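Local coordinates for protein Non-sulfated chondroitin lyase E66 (Autographa californica nucleopolyhedrovirus, PDB 3VSN) that cleaves non-sulfated chondroitin as a polysaccharide lyase of the baculovirus envelope and is essential for oral infection of the insect host, at residues Ser47-Lys52 with Ser258-Ala263; Phe140-Pro145 with Ser192-Val197; Glu146-Ile151 with Arg169-Leu174; Tyr201-Arg206 with Arg214-Ile219. One frame throughout, in Å; residues are numbered along the deposited sequence.

How the contacts relate
All four contacts lie in the alpha/alpha toroid, the helical part of the lyase. Contact 1 closes the longest loop: it joins the end of helix 29-48 to the chain just before helix 262-269, and the other three are nested inside it. Contact 2 pairs helix 138-154 with helix 189-205. Contact 3 is nested within contact 2 and joins helix 138-154 to helix 161-175. Contact 4 follows in series and ties the end of helix 189-205 to the start of helix 217-225. Charges connect the first three: Glu146 of contact 3 bridges Lys49 of contact 1 and Arg194 of contact 2, and Arg194 also meets Glu51. Arg169 and Arg206 link contacts 3 and 4.

Contact 1. Residues Ser47-Lys52 with Ser258-Ala263; sequences SQKAEK and SYFTFA
This is a buried contact, part apolar and part water-bridged, between the C-terminal end of helix 29-48 and the turn leading into helix 262-269 of the alpha/alpha toroid. Lys49 runs alongside Phe260. Its CG sits over the middle of the Phe260 ring, 3.7 Å from the centroid, a CH-pi contact. Thr261 CG2 lies against the opposite face, toward its rim. With CG anti to the backbone N (chi1 -173°) and the chain extended, Lys49 sends its CE on to Phe260 CZ, also at 3.7 Å. Its NZ then forms a salt bridge with Glu146. Gln48 brings NE2 to the edge of the Tyr259 ring, 3.9 Å from CE1, while NE2 donates to Asn311 O. Two waters donate to Gln48 OE1. One also donates to Tyr259 O, the other to Phe260 O. A third water joins Gln48 O to Phe260 N. Tyr259 stacks on Phe312, helix 75-93 touches Lys49 through Ile86, and helix 189-205 packs Arg194 against Phe260.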
loop_
_atom_site.group_PDB
_atom_site.type_symbol
_atom_site.label_atom_id
_atom_site.label_comp_id
_atom_site.label_asym_id
_atom_site.label_seq_id
_atom_site.Cartn_x
_atom_site.Cartn_y
_atom_site.Cartn_z
ATOM N N SER A 47 -11.167 14.135 -0.261
ATOM C CA SER A 47 -10.322 13.394 0.688
ATOM C C SER A 47 -9.696 12.136 0.070
ATOM O O SER A 47 -8.701 11.623 0.580
ATOM C CB SER A 47 -11.088 13.059 1.982
ATOM O OG SER A 47 -11.949 11.940 1.824
ATOM N N GLN A 48 -10.272 11.665 -1.035
ATOM C CA GLN A 48 -9.759 10.503 -1.762
ATOM C C GLN A 48 -8.796 10.879 -2.886
ATOM O O GLN A 48 -8.026 10.037 -3.347
ATOM C CB GLN A 48 -10.909 9.693 -2.364
ATOM C CG GLN A 48 -11.846 9.059 -1.351
ATOM C CD GLN A 48 -12.901 8.194 -2.013
ATOM O OE1 GLN A 48 -13.237 8.388 -3.185
ATOM N NE2 GLN A 48 -13.428 7.229 -1.268
ATOM N N LYS A 49 -8.852 12.136 -3.323
ATOM C CA LYS A 49 -8.110 12.595 -4.499
ATOM C C LYS A 49 -6.627 12.788 -4.190
ATOM O O LYS A 49 -6.266 13.583 -3.322
ATOM C CB LYS A 49 -8.723 13.897 -5.037
ATOM C CG LYS A 49 -8.133 14.366 -6.358
ATOM C CD LYS A 49 -8.787 15.659 -6.832
ATOM C CE LYS A 49 -8.418 15.954 -8.279
ATOM N NZ LYS A 49 -8.997 17.253 -8.731
ATOM N N ALA A 50 -5.781 12.065 -4.922
ATOM C CA ALA A 50 -4.334 12.067 -4.682
ATOM C C ALA A 50 -3.677 13.426 -4.945
ATOM O O ALA A 50 -2.905 13.913 -4.118
ATOM C CB ALA A 50 -3.657 10.973 -5.503
ATOM N N GLU A 51 -3.992 14.030 -6.089
ATOM C CA GLU A 51 -3.393 15.307 -6.486
ATOM C C GLU A 51 -4.336 16.458 -6.147
ATOM O O GLU A 51 -5.406 16.595 -6.750
ATOM C CB GLU A 51 -3.050 15.292 -7.983
ATOM C CG GLU A 51 -2.033 14.218 -8.355
ATOM C CD GLU A 51 -1.980 13.896 -9.842
ATOM O OE1 GLU A 51 -2.804 14.415 -10.630
ATOM O OE2 GLU A 51 -1.103 13.097 -10.225
ATOM N N LYS A 52 -3.942 17.270 -5.168
ATOM C CA LYS A 52 -4.790 18.359 -4.678
ATOM C C LYS A 52 -4.032 19.351 -3.805
ATOM O O LYS A 52 -2.923 19.069 -3.349
ATOM C CB LYS A 52 -5.997 17.805 -3.902
ATOM C CG LYS A 52 -5.656 16.950 -2.685
ATOM C CD LYS A 52 -6.899 16.697 -1.846
ATOM C CE LYS A 52 -6.578 15.957 -0.556
ATOM N NZ LYS A 52 -6.357 14.504 -0.785
ATOM N N SER A 258 -6.089 7.295 -9.202
ATOM C CA SER A 258 -7.367 7.476 -9.881
ATOM C C SER A 258 -8.565 6.958 -9.088
ATOM O O SER A 258 -9.705 7.051 -9.550
ATOM C CB SER A 258 -7.320 6.880 -11.292
ATOM O OG SER A 258 -6.482 7.659 -12.136
ATOM N N TYR A 259 -8.314 6.461 -7.875
ATOM C CA TYR A 259 -9.389 5.908 -7.041
ATOM C C TYR A 259 -10.608 6.822 -6.880
ATOM O O TYR A 259 -11.743 6.343 -6.929
ATOM C CB TYR A 259 -8.881 5.477 -5.660
ATOM C CG TYR A 259 -9.874 4.621 -4.899
ATOM C CD1 TYR A 259 -10.861 5.202 -4.098
ATOM C CD2 TYR A 259 -9.830 3.230 -4.981
ATOM C CE1 TYR A 259 -11.776 4.422 -3.407
ATOM C CE2 TYR A 259 -10.739 2.441 -4.291
ATOM C CZ TYR A 259 -11.707 3.042 -3.507
ATOM O OH TYR A 259 -12.610 2.265 -2.822
ATOM N N PHE A 260 -10.380 8.120 -6.682
ATOM C CA PHE A 260 -11.483 9.051 -6.431
ATOM C C PHE A 260 -12.492 9.109 -7.589
ATOM O O PHE A 260 -13.658 9.434 -7.375
ATOM C CB PHE A 260 -10.969 10.454 -6.072
ATOM C CG PHE A 260 -10.638 11.308 -7.263
ATOM C CD1 PHE A 260 -9.430 11.152 -7.930
ATOM C CD2 PHE A 260 -11.535 12.273 -7.715
ATOM C CE1 PHE A 260 -9.123 11.939 -9.033
ATOM C CE2 PHE A 260 -11.235 13.060 -8.819
ATOM C CZ PHE A 260 -10.026 12.891 -9.478
ATOM N N THR A 261 -12.043 8.787 -8.804
ATOM C CA THR A 261 -12.928 8.800 -9.975
ATOM C C THR A 261 -13.963 7.673 -9.952
ATOM O O THR A 261 -15.015 7.788 -10.584
ATOM C CB THR A 261 -12.157 8.713 -11.314
ATOM O OG1 THR A 261 -11.601 7.400 -11.473
ATOM C CG2 THR A 261 -11.052 9.764 -11.397
ATOM N N PHE A 262 -13.667 6.590 -9.229
ATOM C CA PHE A 262 -14.507 5.391 -9.284
ATOM C C PHE A 262 -15.947 5.656 -8.857
ATOM O O PHE A 262 -16.879 5.164 -9.493
ATOM C CB PHE A 262 -13.913 4.228 -8.472
ATOM C CG PHE A 262 -12.543 3.786 -8.930
ATOM C CD1 PHE A 262 -12.090 4.041 -10.223
ATOM C CD2 PHE A 262 -11.715 3.078 -8.063
ATOM C CE1 PHE A 262 -10.830 3.628 -10.629
ATOM C CE2 PHE A 262 -10.458 2.656 -8.468
ATOM C CZ PHE A 262 -10.014 2.931 -9.750
ATOM N N ALA A 263 -16.116 6.446 -7.795
ATOM C CA ALA A 263 -17.443 6.824 -7.295
ATOM C C ALA A 263 -18.278 7.559 -8.350
ATOM O O ALA A 263 -19.502 7.404 -8.394
ATOM C CB ALA A 263 -17.319 7.668 -6.034
HETATM O O HOH W 1 -7.584 9.144 -5.905
HETATM O O HOH W 2 -14.069 6.663 -5.499
HETATM O O HOH W 3 -14.604 10.088 -5.000
#

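Contact 2. Residues Phe140-Pro145 with Ser192-Val197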
loop_
_atom_site.group_PDB
_atom_site.type_symbol
_atom_site.label_atom_id
_atom_site.label_comp_id
_atom_site.label_asym_id
_atom_site.label_seq_id
_atom_site.Cartn_x
_atom_site.Cartn_y
_atom_site.Cartn_z
ATOM N N PHE A 140 -3.389 20.835 -18.691
ATOM C CA PHE A 140 -4.415 21.306 -19.619
ATOM C C PHE A 140 -5.483 20.244 -19.882
ATOM O O PHE A 140 -6.666 20.564 -20.010
ATOM C CB PHE A 140 -3.780 21.782 -20.932
ATOM C CG PHE A 140 -2.789 22.896 -20.751
ATOM C CD1 PHE A 140 -3.222 24.203 -20.545
ATOM C CD2 PHE A 140 -1.422 22.640 -20.768
ATOM C CE1 PHE A 140 -2.309 25.235 -20.365
ATOM C CE2 PHE A 140 -0.505 23.665 -20.593
ATOM C CZ PHE A 140 -0.948 24.963 -20.389
ATOM N N THR A 141 -5.056 18.985 -19.949
ATOM C CA THR A 141 -5.936 17.855 -20.245
ATOM C C THR A 141 -6.562 17.247 -18.984
ATOM O O THR A 141 -7.730 16.836 -18.990
ATOM C CB THR A 141 -5.158 16.764 -21.014
ATOM O OG1 THR A 141 -4.784 17.264 -22.302
ATOM C CG2 THR A 141 -5.983 15.507 -21.190
ATOM N N ILE A 142 -5.780 17.193 -17.909
ATOM C CA ILE A 142 -6.180 16.483 -16.692
ATOM C C ILE A 142 -6.783 17.431 -15.658
ATOM O O ILE A 142 -7.960 17.313 -15.321
ATOM C CB ILE A 142 -5.002 15.672 -16.086
ATOM C CG1 ILE A 142 -4.424 14.682 -17.114
ATOM C CG2 ILE A 142 -5.419 14.950 -14.804
ATOM C CD1 ILE A 142 -5.424 13.703 -17.707
ATOM N N THR A 143 -5.980 18.376 -15.178
ATOM C CA THR A 143 -6.379 19.229 -14.059
ATOM C C THR A 143 -7.378 20.323 -14.447
ATOM O O THR A 143 -8.350 20.562 -13.728
ATOM C CB THR A 143 -5.152 19.852 -13.368
ATOM O OG1 THR A 143 -4.108 18.874 -13.285
ATOM C CG2 THR A 143 -5.506 20.317 -11.962
ATOM N N MET A 144 -7.147 20.977 -15.579
ATOM C CA MET A 144 -8.000 22.094 -15.997
ATOM C C MET A 144 -9.486 21.737 -16.192
ATOM O O MET A 144 -10.346 22.465 -15.706
ATOM C CB MET A 144 -7.437 22.790 -17.238
ATOM C CG MET A 144 -8.124 24.107 -17.571
ATOM S SD MET A 144 -7.536 24.781 -19.133
ATOM C CE MET A 144 -8.312 23.668 -20.307
ATOM N N PRO A 145 -9.796 20.621 -16.891
ATOM C CA PRO A 145 -11.214 20.269 -17.012
ATOM C C PRO A 145 -11.903 20.039 -15.661
ATOM O O PRO A 145 -13.093 20.321 -15.524
ATOM C CB PRO A 145 -11.183 18.985 -17.842
ATOM C CG PRO A 145 -9.948 19.126 -18.667
ATOM C CD PRO A 145 -8.954 19.733 -17.714
ATOM N N SER A 192 -7.108 8.768 -18.881
ATOM C CA SER A 192 -8.480 8.649 -19.382
ATOM C C SER A 192 -9.507 8.570 -18.251
ATOM O O SER A 192 -10.615 9.088 -18.379
ATOM C CB SER A 192 -8.621 7.464 -20.348
ATOM O OG SER A 192 -8.735 6.224 -19.667
ATOM N N MET A 193 -9.131 7.940 -17.140
ATOM C CA MET A 193 -10.022 7.859 -15.979
ATOM C C MET A 193 -10.331 9.238 -15.392
ATOM O O MET A 193 -11.461 9.498 -14.982
ATOM C CB MET A 193 -9.456 6.911 -14.916
ATOM C CG MET A 193 -9.460 5.453 -15.354
ATOM S SD MET A 193 -9.070 4.294 -14.029
ATOM C CE MET A 193 -7.285 4.300 -14.085
ATOM N N ARG A 194 -9.327 10.112 -15.371
ATOM C CA ARG A 194 -9.497 11.501 -14.944
ATOM C C ARG A 194 -10.398 12.265 -15.914
ATOM O O ARG A 194 -11.367 12.897 -15.497
ATOM C CB ARG A 194 -8.141 12.212 -14.833
ATOM C CG ARG A 194 -7.182 11.630 -13.801
ATOM C CD ARG A 194 -7.625 11.890 -12.364
ATOM N NE ARG A 194 -7.512 13.299 -11.976
ATOM C CZ ARG A 194 -6.385 13.888 -11.583
ATOM N NH1 ARG A 194 -5.252 13.200 -11.527
ATOM N NH2 ARG A 194 -6.388 15.171 -11.248
ATOM N N MET A 195 -10.079 12.172 -17.204
ATOM C CA MET A 195 -10.766 12.915 -18.271
ATOM C C MET A 195 -12.256 12.612 -18.403
ATOM O O MET A 195 -13.054 13.509 -18.673
ATOM C CB MET A 195 -10.090 12.642 -19.614
ATOM C CG MET A 195 -8.674 13.173 -19.725
ATOM S SD MET A 195 -7.728 12.291 -20.981
ATOM C CE MET A 195 -8.473 12.887 -22.498
ATOM N N GLY A 196 -12.627 11.348 -18.225
ATOM C CA GLY A 196 -14.011 10.924 -18.423
ATOM C C GLY A 196 -15.020 11.578 -17.498
ATOM O O GLY A 196 -16.184 11.735 -17.866
ATOM N N VAL A 197 -14.578 11.956 -16.298
ATOM C CA VAL A 197 -15.473 12.542 -15.297
ATOM C C VAL A 197 -15.982 13.944 -15.698
ATOM O O VAL A 197 -17.198 14.146 -15.779
ATOM C CB VAL A 197 -14.848 12.539 -13.876
ATOM C CG1 VAL A 197 -15.772 13.220 -12.878
ATOM C CG2 VAL A 197 -14.543 11.114 -13.426
HETATM O O HOH W 4 -3.989 16.864 -11.440
#
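Ile142 lays its CG2 methyl over the centre of the Arg194 guanidinium, 3.5 Å from CZ. The two side chains cross at about a right angle. The Arg194 chain bends at chi2 (-71°) and chi3 (-70°), so it curls round the methyl: the guanidinium comes back over CG2, which also touches Arg194 CB and CG. The other branch of Ile142 ends at CD1, 3.9 Å from Met195 CG. Beside it, Thr141 CG2 touches Met195 SD at 3.7 Å, while Thr141 OG1 bonds to Ser182. These contacts join helices 138-154 and 189-205 of the toroid; the axes of the two segments approach to 8.9 Å, with their directions 41° apart. Ile142 also lies close to the catalytic Asn191, about 4 Å between side chains. A water accepts from Arg194 NH2 at 2.9 Å and bonds to Thr143 OG1. Arg194 NE forms a salt bridge with Glu146 and NH1 one with Glu51. The two carboxylates would balance the buried charge, and the bonds to NE, NH1 and NH2 probably limit rotation of the group.

Contact 3. Residues Glu146-Ile151 with Arg169-Leu174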
loop_
_atom_site.group_PDB
_atom_site.type_symbol
_atom_site.label_atom_id
_atom_site.label_comp_id
_atom_site.label_asym_id
_atom_site.label_seq_id
_atom_site.Cartn_x
_atom_site.Cartn_y
_atom_site.Cartn_z
ATOM N N GLU A 146 -11.147 19.553 -14.676
ATOM C CA GLU A 146 -11.648 19.413 -13.305
ATOM C C GLU A 146 -11.976 20.765 -12.664
ATOM O O GLU A 146 -12.906 20.859 -11.860
ATOM C CB GLU A 146 -10.667 18.608 -12.440
ATOM C CG GLU A 146 -10.613 17.131 -12.815
ATOM C CD GLU A 146 -9.469 16.360 -12.168
ATOM O OE1 GLU A 146 -8.534 16.976 -11.607
ATOM O OE2 GLU A 146 -9.501 15.113 -12.232
ATOM N N VAL A 147 -11.223 21.804 -13.028
ATOM C CA VAL A 147 -11.496 23.169 -12.555
ATOM C C VAL A 147 -12.860 23.647 -13.057
ATOM O O VAL A 147 -13.682 24.124 -12.271
ATOM C CB VAL A 147 -10.393 24.165 -12.983
ATOM C CG1 VAL A 147 -10.759 25.589 -12.590
ATOM C CG2 VAL A 147 -9.061 23.780 -12.360
ATOM N N PHE A 148 -13.093 23.499 -14.361
ATOM C CA PHE A 148 -14.374 23.849 -14.974
ATOM C C PHE A 148 -15.527 23.154 -14.257
ATOM O O PHE A 148 -16.516 23.795 -13.890
ATOM C CB PHE A 148 -14.384 23.482 -16.461
ATOM C CG PHE A 148 -13.692 24.485 -17.344
ATOM C CD1 PHE A 148 -14.416 25.507 -17.956
ATOM C CD2 PHE A 148 -12.322 24.405 -17.577
ATOM C CE1 PHE A 148 -13.786 26.433 -18.773
ATOM C CE2 PHE A 148 -11.685 25.329 -18.396
ATOM C CZ PHE A 148 -12.420 26.344 -18.997
ATOM N N MET A 149 -15.377 21.847 -14.043
ATOM C CA MET A 149 -16.408 21.046 -13.401
ATOM C C MET A 149 -16.679 21.481 -11.956
ATOM O O MET A 149 -17.831 21.708 -11.584
ATOM C CB MET A 149 -16.041 19.559 -13.460
ATOM C CG MET A 149 -17.094 18.648 -12.855
ATOM S SD MET A 149 -16.645 16.916 -13.018
ATOM C CE MET A 149 -18.113 16.140 -12.363
ATOM N N ASN A 150 -15.620 21.605 -11.154
ATOM C CA ASN A 150 -15.758 21.984 -9.746
ATOM C C ASN A 150 -16.390 23.367 -9.556
ATOM O O ASN A 150 -17.302 23.524 -8.742
ATOM C CB ASN A 150 -14.415 21.899 -9.013
ATOM C CG ASN A 150 -14.039 20.474 -8.641
ATOM O OD1 ASN A 150 -13.525 19.715 -9.464
ATOM N ND2 ASN A 150 -14.290 20.105 -7.390
ATOM N N ILE A 151 -15.914 24.353 -10.317
ATOM C CA ILE A 151 -16.435 25.721 -10.224
ATOM C C ILE A 151 -17.911 25.781 -10.631
ATOM O O ILE A 151 -18.741 26.302 -9.883
ATOM C CB ILE A 151 -15.572 26.734 -11.025
ATOM C CG1 ILE A 151 -14.194 26.875 -10.369
ATOM C CG2 ILE A 151 -16.255 28.098 -11.088
ATOM C CD1 ILE A 151 -13.229 27.811 -11.074
ATOM N N ARG A 169 -19.230 24.170 -21.354
ATOM C CA ARG A 169 -19.706 23.597 -22.619
ATOM C C ARG A 169 -18.806 23.992 -23.787
ATOM O O ARG A 169 -18.425 23.143 -24.595
ATOM C CB ARG A 169 -21.157 24.007 -22.905
ATOM C CG ARG A 169 -22.196 23.251 -22.088
ATOM C CD ARG A 169 -23.612 23.554 -22.560
ATOM N NE ARG A 169 -24.020 24.908 -22.194
ATOM C CZ ARG A 169 -24.748 25.218 -21.123
ATOM N NH1 ARG A 169 -25.049 26.482 -20.886
ATOM N NH2 ARG A 169 -25.182 24.273 -20.290
ATOM N N TYR A 170 -18.450 25.272 -23.869
ATOM C CA TYR A 170 -17.620 25.729 -24.974
ATOM C C TYR A 170 -16.167 25.261 -24.889
ATOM O O TYR A 170 -15.654 24.667 -25.832
ATOM C CB TYR A 170 -17.663 27.251 -25.149
ATOM C CG TYR A 170 -16.893 27.675 -26.382
ATOM C CD1 TYR A 170 -15.562 28.086 -26.294
ATOM C CD2 TYR A 170 -17.485 27.618 -27.643
ATOM C CE1 TYR A 170 -14.851 28.453 -27.426
ATOM C CE2 TYR A 170 -16.783 27.980 -28.779
ATOM C CZ TYR A 170 -15.473 28.395 -28.667
ATOM O OH TYR A 170 -14.780 28.753 -29.798
ATOM N N TRP A 171 -15.506 25.548 -23.773
ATOM C CA TRP A 171 -14.067 25.309 -23.671
ATOM C C TRP A 171 -13.686 23.859 -23.554
ATOM O O TRP A 171 -12.644 23.447 -24.077
ATOM C CB TRP A 171 -13.439 26.168 -22.580
ATOM C CG TRP A 171 -13.386 27.614 -23.005
ATOM C CD1 TRP A 171 -14.215 28.657 -22.593
ATOM C CD2 TRP A 171 -12.481 28.213 -23.995
ATOM N NE1 TRP A 171 -13.880 29.828 -23.226
ATOM C CE2 TRP A 171 -12.848 29.633 -24.080
ATOM C CE3 TRP A 171 -11.435 27.734 -24.785
ATOM C CZ2 TRP A 171 -12.183 30.514 -24.924
ATOM C CZ3 TRP A 171 -10.773 28.633 -25.631
ATOM C CH2 TRP A 171 -11.139 29.990 -25.697
ATOM N N LEU A 172 -14.527 23.065 -22.899
ATOM C CA LEU A 172 -14.287 21.625 -22.845
ATOM C C LEU A 172 -14.666 20.984 -24.175
ATOM O O LEU A 172 -14.075 19.984 -24.568
ATOM C CB LEU A 172 -14.999 20.961 -21.659
ATOM C CG LEU A 172 -14.550 21.398 -20.255
ATOM C CD1 LEU A 172 -15.023 20.397 -19.211
ATOM C CD2 LEU A 172 -13.037 21.572 -20.158
ATOM N N GLY A 173 -15.633 21.579 -24.872
ATOM C CA GLY A 173 -15.958 21.176 -26.242
ATOM C C GLY A 173 -14.733 21.233 -27.137
ATOM O O GLY A 173 -14.550 20.382 -28.007
ATOM N N LEU A 174 -13.885 22.232 -26.902
ATOM C CA LEU A 174 -12.636 22.378 -27.640
ATOM C C LEU A 174 -11.506 21.507 -27.089
ATOM O O LEU A 174 -10.848 20.798 -27.851
ATOM C CB LEU A 174 -12.190 23.844 -27.672
ATOM C CG LEU A 174 -12.978 24.852 -28.516
ATOM C CD1 LEU A 174 -12.340 26.223 -28.372
ATOM C CD2 LEU A 174 -13.044 24.452 -29.985
#
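Helices 138-154 and 161-175 lie next to each other, and their segments come nearest at Phe148 and Leu172, where the CA atoms are 8.2 Å apart. Both belong to the alpha/alpha toroid of the polysaccharide lyase family 8 type, and here two helices in succession along the chain pack through apolar side chains. Phe148 carries the contact from its side. Its CG is anti to the carbonyl carbon (chi1 -80°), and the ring reaches across to helix 161-175 between Trp171 and Leu172. Leu172 points back at helix 138-154, and the side chains of Phe148 and Leu172 run antiparallel, side by side. Leu172 CD2 lies 3.9 Å from Phe148 CD2, and its CD1 is 4.2 Å from Phe148 CB. Both are ordinary van der Waals contacts. Trp171 takes part through its CB, while its indole turns off to pack on Leu120 and Asp122. No hydrogen bond crosses between the two segments. Helix 103-119 adds Leu113 and Cys117 to the surroundings of Phe148, and Cys117 also touches Trp171. Phe148 thus packs against helices 161-175 and 103-119. The contact lies away from the catalytic residues. At the far end of the Phe148 ring, CZ rests 3.7 Å from Trp171 CB, with CE1 close behind at 3.8 Å.

Contact 4. Residues Tyr201-Arg206 with Arg214-Ile219; sequences YSQMLR and RQEQGI. Unlike the reference sequence in segment 201-206: Met204 (reference Ile).
Gln203 bends at chi2 (-72°) while Glu216 extends fully beyond CG (chi2 -180°), and the two side chains meet from opposite directions. The amide and carboxylate planes stand 84° apart. Gln203 NE2 donates to Glu216 OE2 at 2.8 Å in a fairly straight bond. OE2 lies close to the Gln203 amide plane, and NE2 meets it on the syn side, tilted out of the carboxylate plane. The other oxygen, OE1, bonds to Tyr199 OH, so two residues of helix 189-205 hold one carboxylate. The Gln203 amide is also bonded at its oxygen. Arg206 NH1 donates to Gln203 OE1 at 2.8 Å, on a lone pair in the carbonyl plane, though OE1 is tilted out of the guanidinium plane and the bond is bent. The same nitrogen reaches Ser202 OG at 3.0 Å. This polar chain probably steadies the amide orientation. Arg206 NH2 continues it to Arg169 O on helix 161-175. Glu216 is the N-cap residue of helix 217-225, so the bond ties that helix start to the end of helix 189-205, a link between two helices of the alpha/alpha toroid.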
loop_
_atom_site.group_PDB
_atom_site.type_symbol
_atom_site.label_atom_id
_atom_site.label_comp_id
_atom_site.label_asym_id
_atom_site.label_seq_id
_atom_site.Cartn_x
_atom_site.Cartn_y
_atom_site.Cartn_z
ATOM N N TYR A 201 -19.787 15.095 -17.499
ATOM C CA TYR A 201 -20.516 16.255 -17.003
ATOM C C TYR A 201 -20.753 17.306 -18.097
ATOM O O TYR A 201 -21.852 17.858 -18.193
ATOM C CB TYR A 201 -19.824 16.878 -15.783
ATOM C CG TYR A 201 -20.549 18.097 -15.247
ATOM C CD1 TYR A 201 -21.859 18.002 -14.769
ATOM C CD2 TYR A 201 -19.932 19.347 -15.232
ATOM C CE1 TYR A 201 -22.528 19.119 -14.288
ATOM C CE2 TYR A 201 -20.591 20.466 -14.753
ATOM C CZ TYR A 201 -21.885 20.350 -14.289
ATOM O OH TYR A 201 -22.523 21.468 -13.811
ATOM N N SER A 202 -19.742 17.564 -18.925
ATOM C CA SER A 202 -19.890 18.526 -20.025
ATOM C C SER A 202 -20.982 18.096 -21.008
ATOM O O SER A 202 -21.734 18.933 -21.508
ATOM C CB SER A 202 -18.561 18.789 -20.747
ATOM O OG SER A 202 -18.165 17.694 -21.555
ATOM N N GLN A 203 -21.075 16.791 -21.263
ATOM C CA GLN A 203 -22.134 16.243 -22.115
ATOM C C GLN A 203 -23.521 16.355 -21.480
ATOM O O GLN A 203 -24.513 16.598 -22.175
ATOM C CB GLN A 203 -21.829 14.797 -22.507
ATOM C CG GLN A 203 -20.750 14.645 -23.569
ATOM C CD GLN A 203 -21.210 15.077 -24.952
ATOM O OE1 GLN A 203 -21.194 16.263 -25.286
ATOM N NE2 GLN A 203 -21.609 14.110 -25.769
ATOM N N MET A 204 -23.591 16.190 -20.161
ATOM C CA MET A 204 -24.844 16.373 -19.432
ATOM C C MET A 204 -25.313 17.827 -19.509
ATOM O O MET A 204 -26.510 18.092 -19.654
ATOM C CB MET A 204 -24.695 15.936 -17.976
ATOM C CG MET A 204 -24.432 14.448 -17.802
ATOM S SD MET A 204 -24.106 14.028 -16.082
ATOM C CE MET A 204 -25.771 14.015 -15.426
ATOM N N LEU A 205 -24.363 18.761 -19.427
ATOM C CA LEU A 205 -24.658 20.189 -19.585
ATOM C C LEU A 205 -25.205 20.524 -20.975
ATOM O O LEU A 205 -26.007 21.449 -21.123
ATOM C CB LEU A 205 -23.419 21.040 -19.296
ATOM C CG LEU A 205 -22.960 21.188 -17.842
ATOM C CD1 LEU A 205 -21.635 21.929 -17.821
ATOM C CD2 LEU A 205 -23.995 21.915 -16.987
ATOM N N ARG A 206 -24.765 19.766 -21.981
ATOM C CA ARG A 206 -25.245 19.914 -23.358
ATOM C C ARG A 206 -26.610 19.252 -23.574
ATOM O O ARG A 206 -27.201 19.373 -24.647
ATOM C CB ARG A 206 -24.219 19.358 -24.354
ATOM C CG ARG A 206 -22.909 20.128 -24.385
ATOM C CD ARG A 206 -21.926 19.577 -25.405
ATOM N NE ARG A 206 -20.606 20.158 -25.186
ATOM C CZ ARG A 206 -19.625 19.569 -24.505
ATOM N NH1 ARG A 206 -19.788 18.354 -24.000
ATOM N NH2 ARG A 206 -18.470 20.198 -24.342
ATOM N N ARG A 214 -22.994 6.994 -22.294
ATOM C CA ARG A 214 -22.494 5.629 -22.106
ATOM C C ARG A 214 -22.098 4.951 -23.424
ATOM O O ARG A 214 -21.080 4.252 -23.488
ATOM C CB ARG A 214 -23.546 4.795 -21.360
ATOM C CG ARG A 214 -23.559 3.311 -21.695
ATOM C CD ARG A 214 -22.890 2.466 -20.628
ATOM N NE ARG A 214 -23.779 2.245 -19.491
ATOM C CZ ARG A 214 -23.640 1.266 -18.598
ATOM N NH1 ARG A 214 -22.646 0.391 -18.700
ATOM N NH2 ARG A 214 -24.507 1.159 -17.603
ATOM N N GLN A 215 -22.892 5.180 -24.469
ATOM C CA GLN A 215 -22.703 4.500 -25.753
ATOM C C GLN A 215 -21.574 5.064 -26.616
ATOM O O GLN A 215 -21.163 4.427 -27.591
ATOM C CB GLN A 215 -24.019 4.453 -26.543
ATOM C CG GLN A 215 -25.064 3.508 -25.958
ATOM C CD GLN A 215 -24.541 2.092 -25.745
ATOM O OE1 GLN A 215 -23.997 1.471 -26.662
ATOM N NE2 GLN A 215 -24.709 1.576 -24.530
ATOM N N GLU A 216 -21.071 6.247 -26.265
ATOM C CA GLU A 216 -19.965 6.863 -27.006
ATOM C C GLU A 216 -18.712 5.994 -26.956
ATOM O O GLU A 216 -18.438 5.349 -25.940
ATOM C CB GLU A 216 -19.649 8.256 -26.461
ATOM C CG GLU A 216 -20.809 9.242 -26.525
ATOM C CD GLU A 216 -20.443 10.609 -25.978
ATOM O OE1 GLU A 216 -19.252 10.981 -26.045
ATOM O OE2 GLU A 216 -21.347 11.315 -25.484
ATOM N N GLN A 217 -17.961 5.990 -28.059
ATOM C CA GLN A 217 -16.747 5.181 -28.205
ATOM C C GLN A 217 -15.722 5.443 -27.095
ATOM O O GLN A 217 -15.147 4.500 -26.541
ATOM C CB GLN A 217 -16.117 5.414 -29.585
ATOM C CG GLN A 217 -14.804 4.672 -29.835
ATOM C CD GLN A 217 -14.150 5.046 -31.160
ATOM O OE1 GLN A 217 -14.713 5.792 -31.965
ATOM N NE2 GLN A 217 -12.951 4.524 -31.390
ATOM N N GLY A 218 -15.501 6.722 -26.785
ATOM C CA GLY A 218 -14.550 7.125 -25.746
ATOM C C GLY A 218 -14.907 6.594 -24.369
ATOM O O GLY A 218 -14.044 6.093 -23.646
ATOM N N ILE A 219 -16.185 6.700 -24.015
ATOM C CA ILE A 219 -16.700 6.201 -22.738
ATOM C C ILE A 219 -16.594 4.671 -22.664
ATOM O O ILE A 219 -16.272 4.116 -21.610
ATOM C CB ILE A 219 -18.149 6.698 -22.481
ATOM C CG1 ILE A 219 -18.175 8.226 -22.285
ATOM C CG2 ILE A 219 -18.798 5.990 -21.295
ATOM C CD1 ILE A 219 -17.591 8.726 -20.975
#